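Aromatic-L-amino-acid decarboxylase (PDB 6EEW) catalyses the pyridoxal 5'-phosphate-dependent decarboxylation of L-tryptophan to tryptamine and of 5-hydroxy-L-tryptophan to serotonin, working as a homodimer. Local coordinates at residues L253-T258 against I282-D287; L273-N278 against I307-S312; C173-A178 against K208-A213; V195-D200 against K240-D245. All blocks are in the same frame, centred on the assembly; numbering follows the deposited sequence.

Contact 1: residues L253-T258 against I282-D287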
# COMPACT_ATOMS: atom_id res chain seq x y z
N LEU A 253 27.29 -1.12 -0.16
CA LEU A 253 26.15 -1.97 -0.47
C LEU A 253 25.14 -1.30 -1.38
O LEU A 253 24.72 -1.90 -2.38
CB LEU A 253 25.46 -2.36 0.85
CG LEU A 253 24.24 -3.27 0.79
CD1 LEU A 253 24.63 -4.72 0.56
CD2 LEU A 253 23.44 -3.09 2.07
N PHE A 254 24.76 -0.07 -1.07
CA PHE A 254 23.58 0.49 -1.70
C PHE A 254 23.80 1.97 -1.88
O PHE A 254 24.30 2.65 -0.97
CB PHE A 254 22.32 0.26 -0.87
CG PHE A 254 21.04 0.68 -1.56
CD1 PHE A 254 20.50 1.93 -1.35
CD2 PHE A 254 20.38 -0.21 -2.38
CE1 PHE A 254 19.30 2.29 -1.98
CE2 PHE A 254 19.17 0.15 -3.00
CZ PHE A 254 18.64 1.40 -2.80
N LEU A 255 23.42 2.47 -3.05
CA LEU A 255 23.52 3.88 -3.38
C LEU A 255 22.16 4.27 -3.91
O LEU A 255 21.65 3.63 -4.84
CB LEU A 255 24.60 4.14 -4.43
CG LEU A 255 24.47 5.53 -5.04
CD1 LEU A 255 24.75 6.59 -3.96
CD2 LEU A 255 25.38 5.70 -6.28
N CYS A 256 21.57 5.28 -3.30
CA CYS A 256 20.30 5.84 -3.74
C CYS A 256 20.63 7.13 -4.46
O CYS A 256 20.96 8.14 -3.82
CB CYS A 256 19.38 6.09 -2.56
SG CYS A 256 17.75 6.70 -3.01
N ALA A 257 20.56 7.10 -5.79
CA ALA A 257 20.75 8.29 -6.61
C ALA A 257 19.39 8.91 -6.91
O ALA A 257 18.52 8.25 -7.50
CB ALA A 257 21.49 7.94 -7.89
N THR A 258 19.22 10.18 -6.55
CA THR A 258 17.95 10.87 -6.65
C THR A 258 17.90 11.77 -7.88
O THR A 258 18.76 12.64 -8.07
CB THR A 258 17.70 11.71 -5.41
OG1 THR A 258 17.89 10.90 -4.25
CG2 THR A 258 16.28 12.27 -5.43
N ILE A 282 28.40 -1.86 -5.82
CA ILE A 282 27.31 -1.21 -5.10
C ILE A 282 26.04 -1.31 -5.92
O ILE A 282 26.04 -0.98 -7.11
CB ILE A 282 27.67 0.25 -4.81
CG1 ILE A 282 28.95 0.32 -3.98
CG2 ILE A 282 26.48 0.97 -4.17
CD1 ILE A 282 29.61 1.69 -3.95
N TRP A 283 24.95 -1.73 -5.29
CA TRP A 283 23.65 -1.68 -5.94
C TRP A 283 23.20 -0.24 -6.03
O TRP A 283 23.07 0.44 -5.01
CB TRP A 283 22.62 -2.48 -5.15
CG TRP A 283 21.27 -2.46 -5.75
CD1 TRP A 283 20.51 -1.37 -6.08
CD2 TRP A 283 20.44 -3.60 -6.01
NE1 TRP A 283 19.29 -1.76 -6.57
CE2 TRP A 283 19.22 -3.12 -6.52
CE3 TRP A 283 20.61 -4.98 -5.86
CZ2 TRP A 283 18.20 -3.97 -6.91
CZ3 TRP A 283 19.60 -5.81 -6.24
CH2 TRP A 283 18.40 -5.31 -6.76
N ILE A 284 22.95 0.24 -7.24
CA ILE A 284 22.49 1.61 -7.43
C ILE A 284 21.02 1.60 -7.81
O ILE A 284 20.60 0.93 -8.77
CB ILE A 284 23.34 2.36 -8.46
CG1 ILE A 284 22.83 3.80 -8.61
CG2 ILE A 284 23.43 1.60 -9.78
CD1 ILE A 284 23.74 4.67 -9.43
N HIS A 285 20.23 2.34 -7.04
CA HIS A 285 18.82 2.52 -7.29
C HIS A 285 18.58 3.98 -7.59
O HIS A 285 19.07 4.85 -6.85
CB HIS A 285 17.95 2.07 -6.10
CG HIS A 285 16.51 2.42 -6.26
ND1 HIS A 285 15.60 1.60 -6.90
CD2 HIS A 285 15.82 3.55 -5.92
CE1 HIS A 285 14.42 2.20 -6.94
NE2 HIS A 285 14.53 3.38 -6.35
N VAL A 286 17.85 4.26 -8.66
CA VAL A 286 17.52 5.62 -9.04
C VAL A 286 16.09 5.88 -8.57
O VAL A 286 15.13 5.25 -9.06
CB VAL A 286 17.69 5.84 -10.54
CG1 VAL A 286 17.17 7.20 -10.93
CG2 VAL A 286 19.18 5.72 -10.90
N ASP A 287 15.98 6.80 -7.61
CA ASP A 287 14.69 7.29 -7.13
C ASP A 287 14.29 8.45 -8.04
O ASP A 287 14.84 9.55 -7.94
CB ASP A 287 14.77 7.74 -5.68
CG ASP A 287 13.46 8.37 -5.19
OD1 ASP A 287 12.41 8.17 -5.84
OD2 ASP A 287 13.47 9.05 -4.14
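Ile282, just before its strand begins, presses its CG2 methyl against Leu255, 3.7 Å from CB; this branch stands anti to the backbone N and lies against the neighbouring strand. Trp283 then starts a parallel pairing. Its N-H binds Leu253 O, and its O accepts Leu255 N. Beside this, the indole and the Phe254 ring have near-parallel planes (26° apart) but are slid so far that they barely overlap, Phe254 CE2 reaching Trp283 CD1 at 3.7 Å. Ile284 points to the other face, where its CD1 touches Leu255 CD2 at 3.7 Å and comes within 4.3 Å of Ala257 CB. His285 returns to the aromatic side. Its N meets Leu255 O at 2.9 Å, its O takes Ala257 N, and its CB sits 3.4 Å from Phe254 CZ. Ser312 OG bonds both His285 ND1 and Trp283 NE1, while Ser314 holds His285 NE2, so both rings are fixed from beyond the pair. Val286 directs its CA-H at Ala257 O (3.2 Å). Asp287 closes the run through its N to Ala257 O and brings its CB 4.1 Å from Cys256 SG. These are the two strands of a beta-alpha-beta unit, with helix 270-280 against the Ile284 and Val286 face. The buried pairing thus places the Asp287 carboxylate with OD2 close to the pyridine N1 of the pyridoxal phosphate carried by the modified lysine at 319, consistent with the pyridine-facing aspartate of fold type I enzymes.

Contact 2: residues L273-N278 against I307-S312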
# COMPACT_ATOMS: atom_id res chain seq x y z
N LEU A 273 27.68 8.24 -11.57
CA LEU A 273 27.47 7.51 -10.32
C LEU A 273 27.29 6.03 -10.57
O LEU A 273 27.76 5.20 -9.78
CB LEU A 273 26.25 8.08 -9.58
CG LEU A 273 26.37 9.51 -9.07
CD1 LEU A 273 25.08 9.93 -8.39
CD2 LEU A 273 27.55 9.65 -8.13
N SER A 274 26.58 5.66 -11.63
CA SER A 274 26.37 4.24 -11.89
C SER A 274 27.68 3.57 -12.26
O SER A 274 27.91 2.41 -11.90
CB SER A 274 25.33 4.05 -13.00
OG SER A 274 25.77 4.65 -14.20
N GLU A 275 28.53 4.27 -13.01
CA GLU A 275 29.87 3.75 -13.27
C GLU A 275 30.58 3.44 -11.97
O GLU A 275 31.26 2.40 -11.84
CB GLU A 275 30.67 4.77 -14.09
CG GLU A 275 31.89 4.18 -14.78
CD GLU A 275 31.52 3.15 -15.84
OE1 GLU A 275 31.13 3.56 -16.96
OE2 GLU A 275 31.62 1.94 -15.55
N ILE A 276 30.43 4.31 -10.97
CA ILE A 276 31.05 4.04 -9.67
C ILE A 276 30.37 2.84 -8.99
O ILE A 276 31.04 1.96 -8.44
CB ILE A 276 31.00 5.29 -8.78
CG1 ILE A 276 31.81 6.41 -9.40
CG2 ILE A 276 31.60 4.98 -7.43
CD1 ILE A 276 31.68 7.72 -8.67
N ALA A 277 29.05 2.77 -9.05
CA ALA A 277 28.36 1.64 -8.43
C ALA A 277 28.88 0.34 -9.01
O ALA A 277 29.25 -0.59 -8.27
CB ALA A 277 26.85 1.77 -8.60
N ASN A 278 28.95 0.27 -10.35
CA ASN A 278 29.50 -0.91 -11.01
C ASN A 278 30.90 -1.20 -10.52
O ASN A 278 31.24 -2.35 -10.21
CB ASN A 278 29.49 -0.74 -12.52
CG ASN A 278 28.10 -0.81 -13.12
OD1 ASN A 278 27.31 0.12 -13.01
ND2 ASN A 278 27.81 -1.92 -13.79
N ILE A 307 21.39 4.48 -17.67
CA ILE A 307 20.46 3.62 -16.95
C ILE A 307 20.76 2.14 -17.17
O ILE A 307 20.34 1.30 -16.36
CB ILE A 307 19.02 3.96 -17.34
CG1 ILE A 307 18.02 3.24 -16.41
CG2 ILE A 307 18.77 3.62 -18.80
CD1 ILE A 307 18.05 3.71 -14.96
N GLU A 308 21.47 1.80 -18.25
CA GLU A 308 21.80 0.40 -18.48
C GLU A 308 22.76 -0.16 -17.44
O GLU A 308 22.79 -1.38 -17.23
CB GLU A 308 22.37 0.21 -19.89
CG GLU A 308 23.62 1.01 -20.20
CD GLU A 308 23.30 2.38 -20.78
OE1 GLU A 308 22.11 2.78 -20.75
OE2 GLU A 308 24.23 3.04 -21.30
N ARG A 309 23.53 0.69 -16.76
CA ARG A 309 24.41 0.22 -15.70
C ARG A 309 23.72 0.14 -14.35
O ARG A 309 24.33 -0.35 -13.38
CB ARG A 309 25.63 1.13 -15.57
CG ARG A 309 26.60 1.08 -16.73
CD ARG A 309 27.82 1.94 -16.45
NE ARG A 309 27.48 3.36 -16.42
CZ ARG A 309 27.42 4.14 -17.50
NH1 ARG A 309 27.65 3.62 -18.70
NH2 ARG A 309 27.11 5.42 -17.38
N VAL A 310 22.50 0.61 -14.26
CA VAL A 310 21.82 0.84 -13.00
C VAL A 310 21.09 -0.42 -12.55
O VAL A 310 20.65 -1.25 -13.35
CB VAL A 310 20.87 2.04 -13.13
CG1 VAL A 310 19.75 1.94 -12.11
CG2 VAL A 310 21.66 3.31 -12.90
N ASP A 311 20.97 -0.57 -11.23
CA ASP A 311 20.36 -1.77 -10.70
C ASP A 311 18.84 -1.65 -10.64
O ASP A 311 18.13 -2.55 -11.09
CB ASP A 311 20.91 -2.06 -9.32
CG ASP A 311 22.36 -2.36 -9.34
OD1 ASP A 311 22.75 -3.42 -9.88
OD2 ASP A 311 23.12 -1.52 -8.83
N SER A 312 18.32 -0.52 -10.17
CA SER A 312 16.87 -0.42 -10.14
C SER A 312 16.46 1.02 -10.35
O SER A 312 17.26 1.95 -10.21
CB SER A 312 16.26 -0.97 -8.83
OG SER A 312 16.93 -0.52 -7.65
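Arg309 reaches across to Ser274, and one hydrogen bond joins them: NE donates to OG at 3.1 Å, with 146° at the hydrogen and the oxygen tilted 22° from the guanidinium plane. Chi3 of -68° bends the arginine chain and sets NE near the helix surface. The same hydroxyl also bonds back to Val270 O, one turn earlier, and Arg309 NH2 bonds to Asp271 O, so the guanidinium is held by both the side chain and the backbone of the helix's first turns. The charge contact is of another kind. Glu275, its chain bent at chi2, brings OE1 over one face of the guanidinium, 3.5 Å above the plane and displaced from its centre. OE1 to Arg309 NE is a long 3.7 Å, and none of the guanidinium hydrogens is aimed at the oxygen, leaving a salt bridge of charge alone that is probably modest on this exposed side. Carbon packing is supplied by Ser274 CB, which meets Val310 CG2 at 3.7 Å. The Asn278 side chain crosses that of Arg309 at about a right angle. The contact thus ties helix 270-280 to the 3-10 turn that leads into strand 312-315. Lys333 NZ bonds to Glu308 O in that turn and to Val310 O just after it. Beneath, Ser274, Ala277 and Val310 all rest on Ile284 of strand 283-287, while Leu273 and Ile276 pack against helix 235-247.

Contact 3: residues C173-A178 against K208-A213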
# COMPACT_ATOMS: atom_id res chain seq x y z
N CYS A 173 12.45 -2.41 -0.69
CA CYS A 173 12.61 -3.70 -1.34
C CYS A 173 13.97 -3.82 -2.02
O CYS A 173 14.66 -4.84 -1.87
CB CYS A 173 11.45 -3.93 -2.31
SG CYS A 173 9.86 -4.44 -1.44
N THR A 174 14.39 -2.79 -2.77
CA THR A 174 15.69 -2.92 -3.43
C THR A 174 16.82 -2.95 -2.42
O THR A 174 17.81 -3.67 -2.62
CB THR A 174 15.91 -1.80 -4.47
OG1 THR A 174 16.04 -0.53 -3.82
CG2 THR A 174 14.77 -1.77 -5.45
N ILE A 175 16.69 -2.21 -1.32
CA ILE A 175 17.69 -2.25 -0.26
C ILE A 175 17.78 -3.65 0.35
O ILE A 175 18.87 -4.14 0.66
CB ILE A 175 17.38 -1.21 0.83
CG1 ILE A 175 17.34 0.19 0.25
CG2 ILE A 175 18.39 -1.31 1.96
CD1 ILE A 175 17.11 1.26 1.32
N ILE A 176 16.64 -4.29 0.57
CA ILE A 176 16.69 -5.63 1.16
C ILE A 176 17.30 -6.62 0.16
O ILE A 176 18.07 -7.50 0.54
CB ILE A 176 15.29 -6.09 1.61
CG1 ILE A 176 14.83 -5.29 2.84
CG2 ILE A 176 15.32 -7.59 1.90
CD1 ILE A 176 13.44 -5.60 3.29
N ALA A 177 16.96 -6.48 -1.12
CA ALA A 177 17.57 -7.32 -2.14
C ALA A 177 19.09 -7.20 -2.11
O ALA A 177 19.81 -8.21 -2.11
CB ALA A 177 17.02 -6.95 -3.52
N ALA A 178 19.60 -5.98 -2.09
CA ALA A 178 21.04 -5.79 -2.02
C ALA A 178 21.62 -6.39 -0.75
O ALA A 178 22.67 -7.07 -0.77
CB ALA A 178 21.38 -4.30 -2.12
N LYS A 208 15.58 6.52 6.98
CA LYS A 208 14.53 5.73 7.62
C LYS A 208 14.43 4.36 6.97
O LYS A 208 14.39 3.33 7.65
CB LYS A 208 13.19 6.47 7.52
CG LYS A 208 11.98 5.63 7.91
CD LYS A 208 10.72 6.46 7.85
CE LYS A 208 9.49 5.64 8.18
NZ LYS A 208 8.30 6.52 8.24
N THR A 209 14.42 4.34 5.64
CA THR A 209 14.38 3.08 4.91
C THR A 209 15.57 2.20 5.25
O THR A 209 15.41 1.01 5.55
CB THR A 209 14.32 3.36 3.40
OG1 THR A 209 13.06 3.94 3.08
CG2 THR A 209 14.47 2.07 2.63
N CYS A 210 16.78 2.76 5.25
CA CYS A 210 17.95 1.95 5.60
C CYS A 210 17.80 1.34 6.99
O CYS A 210 18.11 0.16 7.20
CB CYS A 210 19.22 2.80 5.53
SG CYS A 210 19.61 3.42 3.86
N LYS A 211 17.35 2.14 7.95
CA LYS A 211 17.16 1.63 9.31
C LYS A 211 16.14 0.51 9.33
O LYS A 211 16.32 -0.51 10.01
CB LYS A 211 16.74 2.78 10.23
CG LYS A 211 16.44 2.37 11.66
CD LYS A 211 15.95 3.56 12.48
CE LYS A 211 15.77 3.16 13.94
NZ LYS A 211 15.37 4.29 14.82
N LEU A 212 15.05 0.66 8.57
CA LEU A 212 14.04 -0.39 8.51
C LEU A 212 14.63 -1.72 8.05
O LEU A 212 14.17 -2.78 8.49
CB LEU A 212 12.90 0.02 7.58
CG LEU A 212 12.08 1.22 8.07
CD1 LEU A 212 10.87 1.42 7.18
CD2 LEU A 212 11.64 1.01 9.53
N ALA A 213 15.62 -1.68 7.15
CA ALA A 213 16.23 -2.90 6.64
C ALA A 213 17.27 -3.48 7.58
O ALA A 213 17.82 -4.55 7.29
CB ALA A 213 16.87 -2.65 5.27
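Ile175 spreads both of its branches over the end of helix 206-212 and Ala213 after it. Its CG2 meets the CB of Ala213 at 3.9 Å, and its CD1 lies 4.2 Å from Cys210 SG and crosses the Thr209 side chain, where the modelled spacing is too tight to be trusted. CG1 lies anti to the carbonyl carbon (chi1 -60°), and an extended chi2 carries CD1 on toward Thr209 and Cys210. Ile176 adds its CG1, 4.1 Å from the same Ala213 CB, which rests against both isoleucines. No hydrogen bond crosses between the segments. In the fold type I domain, helix 167-186 and helix 206-212 are separated in sequence by strand 194-199. The side chain of Thr209 comes within about 4 Å of Ser168, a probable cofactor-binding residue at the start of the longer helix, and its OG1 is occupied by Met205 O. Away from Ile175, the short helix faces the dimer partner: Lys211 NZ bonds to Thr343 O and Arg340 O of the second subunit, and Lys208 NZ to its Gln366 O. The longer helix meets that subunit too, Ile176 packing on its Leu212.

Contact 4: residues V195-D200 against K240-D245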
# COMPACT_ATOMS: atom_id res chain seq x y z
N VAL A 195 27.38 -0.73 4.16
CA VAL A 195 27.22 0.72 4.18
C VAL A 195 26.29 1.13 3.05
O VAL A 195 26.40 0.64 1.92
CB VAL A 195 28.58 1.44 4.04
CG1 VAL A 195 28.38 2.96 4.06
CG2 VAL A 195 29.49 1.00 5.16
N CYS A 196 25.37 2.04 3.37
CA CYS A 196 24.45 2.60 2.40
C CYS A 196 24.78 4.07 2.22
O CYS A 196 25.15 4.74 3.19
CB CYS A 196 22.99 2.46 2.84
SG CYS A 196 22.37 0.77 2.97
N TYR A 197 24.62 4.57 0.99
CA TYR A 197 24.97 5.94 0.63
C TYR A 197 23.76 6.65 0.04
O TYR A 197 23.01 6.06 -0.75
CB TYR A 197 26.14 5.96 -0.37
CG TYR A 197 27.37 5.17 0.07
CD1 TYR A 197 27.50 3.82 -0.24
CD2 TYR A 197 28.40 5.78 0.76
CE1 TYR A 197 28.63 3.11 0.16
CE2 TYR A 197 29.53 5.07 1.16
CZ TYR A 197 29.64 3.74 0.85
OH TYR A 197 30.76 3.04 1.25
N GLY A 198 23.54 7.89 0.46
CA GLY A 198 22.50 8.72 -0.14
C GLY A 198 22.86 10.19 -0.06
O GLY A 198 23.59 10.61 0.84
N SER A 199 22.32 10.98 -0.98
CA SER A 199 22.54 12.42 -0.93
C SER A 199 21.99 13.02 0.36
O SER A 199 20.96 12.60 0.88
CB SER A 199 21.87 13.11 -2.12
OG SER A 199 21.76 14.50 -1.87
N ASP A 200 22.68 14.06 0.86
CA ASP A 200 22.15 14.83 1.98
C ASP A 200 20.89 15.60 1.61
O ASP A 200 20.26 16.20 2.50
CB ASP A 200 23.22 15.78 2.53
CG ASP A 200 23.63 16.86 1.53
OD1 ASP A 200 23.00 16.95 0.46
OD2 ASP A 200 24.60 17.60 1.82
N LYS A 240 35.52 9.11 -3.09
CA LYS A 240 36.39 9.25 -1.93
C LYS A 240 35.78 8.54 -0.72
O LYS A 240 36.45 7.77 -0.02
CB LYS A 240 36.62 10.74 -1.64
CG LYS A 240 37.52 10.99 -0.45
CD LYS A 240 38.85 10.30 -0.68
CE LYS A 240 39.81 10.48 0.48
NZ LYS A 240 41.05 9.68 0.26
N MET A 241 34.47 8.74 -0.50
CA MET A 241 33.80 8.09 0.62
C MET A 241 33.85 6.57 0.49
O MET A 241 34.15 5.86 1.45
CB MET A 241 32.35 8.57 0.72
CG MET A 241 32.20 10.06 1.05
SD MET A 241 30.50 10.65 0.93
CE MET A 241 29.70 9.67 2.20
N VAL A 242 33.54 6.05 -0.70
CA VAL A 242 33.51 4.60 -0.90
C VAL A 242 34.89 4.01 -0.66
O VAL A 242 35.02 2.96 -0.02
CB VAL A 242 32.99 4.27 -2.31
CG1 VAL A 242 33.15 2.78 -2.59
CG2 VAL A 242 31.52 4.69 -2.46
N GLU A 243 35.93 4.67 -1.15
CA GLU A 243 37.26 4.09 -1.02
C GLU A 243 37.75 4.15 0.43
O GLU A 243 38.46 3.24 0.88
CB GLU A 243 38.23 4.78 -1.98
CG GLU A 243 37.90 4.41 -3.43
CD GLU A 243 38.77 5.12 -4.46
OE1 GLU A 243 39.27 6.23 -4.16
OE2 GLU A 243 38.94 4.57 -5.58
N ASP A 244 37.38 5.20 1.16
CA ASP A 244 37.70 5.22 2.59
C ASP A 244 36.95 4.12 3.33
O ASP A 244 37.51 3.48 4.23
CB ASP A 244 37.40 6.60 3.17
CG ASP A 244 38.34 7.68 2.64
OD1 ASP A 244 39.35 7.33 1.98
OD2 ASP A 244 38.08 8.88 2.87
N ASP A 245 35.70 3.86 2.95
CA ASP A 245 34.96 2.78 3.59
C ASP A 245 35.58 1.43 3.29
O ASP A 245 35.65 0.56 4.18
CB ASP A 245 33.50 2.79 3.14
CG ASP A 245 32.72 3.90 3.78
OD1 ASP A 245 33.08 4.29 4.92
OD2 ASP A 245 31.75 4.38 3.16
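Tyr197 and Asp245 reach toward each other tip to tip, OH donating to OD2 at a short 2.5 Å, where helix 235-247 packs on the mixed sheet of the cofactor domain. This helix is the connection of a beta-alpha-beta crossover from strand 220-223 to strand 251-258, and it passes over strand 194-199, which lies between them in the sheet. The short segments run nearly antiparallel, at 167°, with axes 10.7 Å apart. The hydroxyl meets the carboxylate on its anti side, 16° out of plane, and the ring and carboxylate planes are turned 37° from each other. The ring itself is clasped: Val195 CG1 sits over one face, offset toward the rim, and Val242 CG2 over the opposite one, 4.2 Å from the centroid as a CH-pi contact. At the ring's edge, Met241 CE lies 4.3 Å from Tyr197 CD2. Further out, Arg221 of strand 220-223 forms a salt bridge to Asp245 through NH1, which would tend to keep the carboxylate ionised. That bridge falls on OD2, the oxygen already taking the tyrosine hydroxyl and lying 3.8 Å from Val195 CG1.

Contacts 1 and 4 share the sheet, where strands 251-258 and 194-199 are neighbours: Leu253 N bonds Val195 O at 2.9 Å and Phe254 O takes Tyr197 N at 2.8 Å. Contact 2, centred about 8 Å from contact 1, ties the connecting helix of that contact's beta-alpha-beta unit to the segment 307-312. On the other face, contact 3 lies behind the aromatic side chains, with Phe254 CZ 3.5 Å from Ile175 CG1, and it touches contact 4 where Cys210 SG meets Cys196 CB. Contact 1 comes closest to chemistry: the Asp287 side chain is about 9 Å from bound tryptophan, against about 12 Å for Thr209 of contact 3. Contacts 2 and 4 lie away from the substrate and cofactor sites.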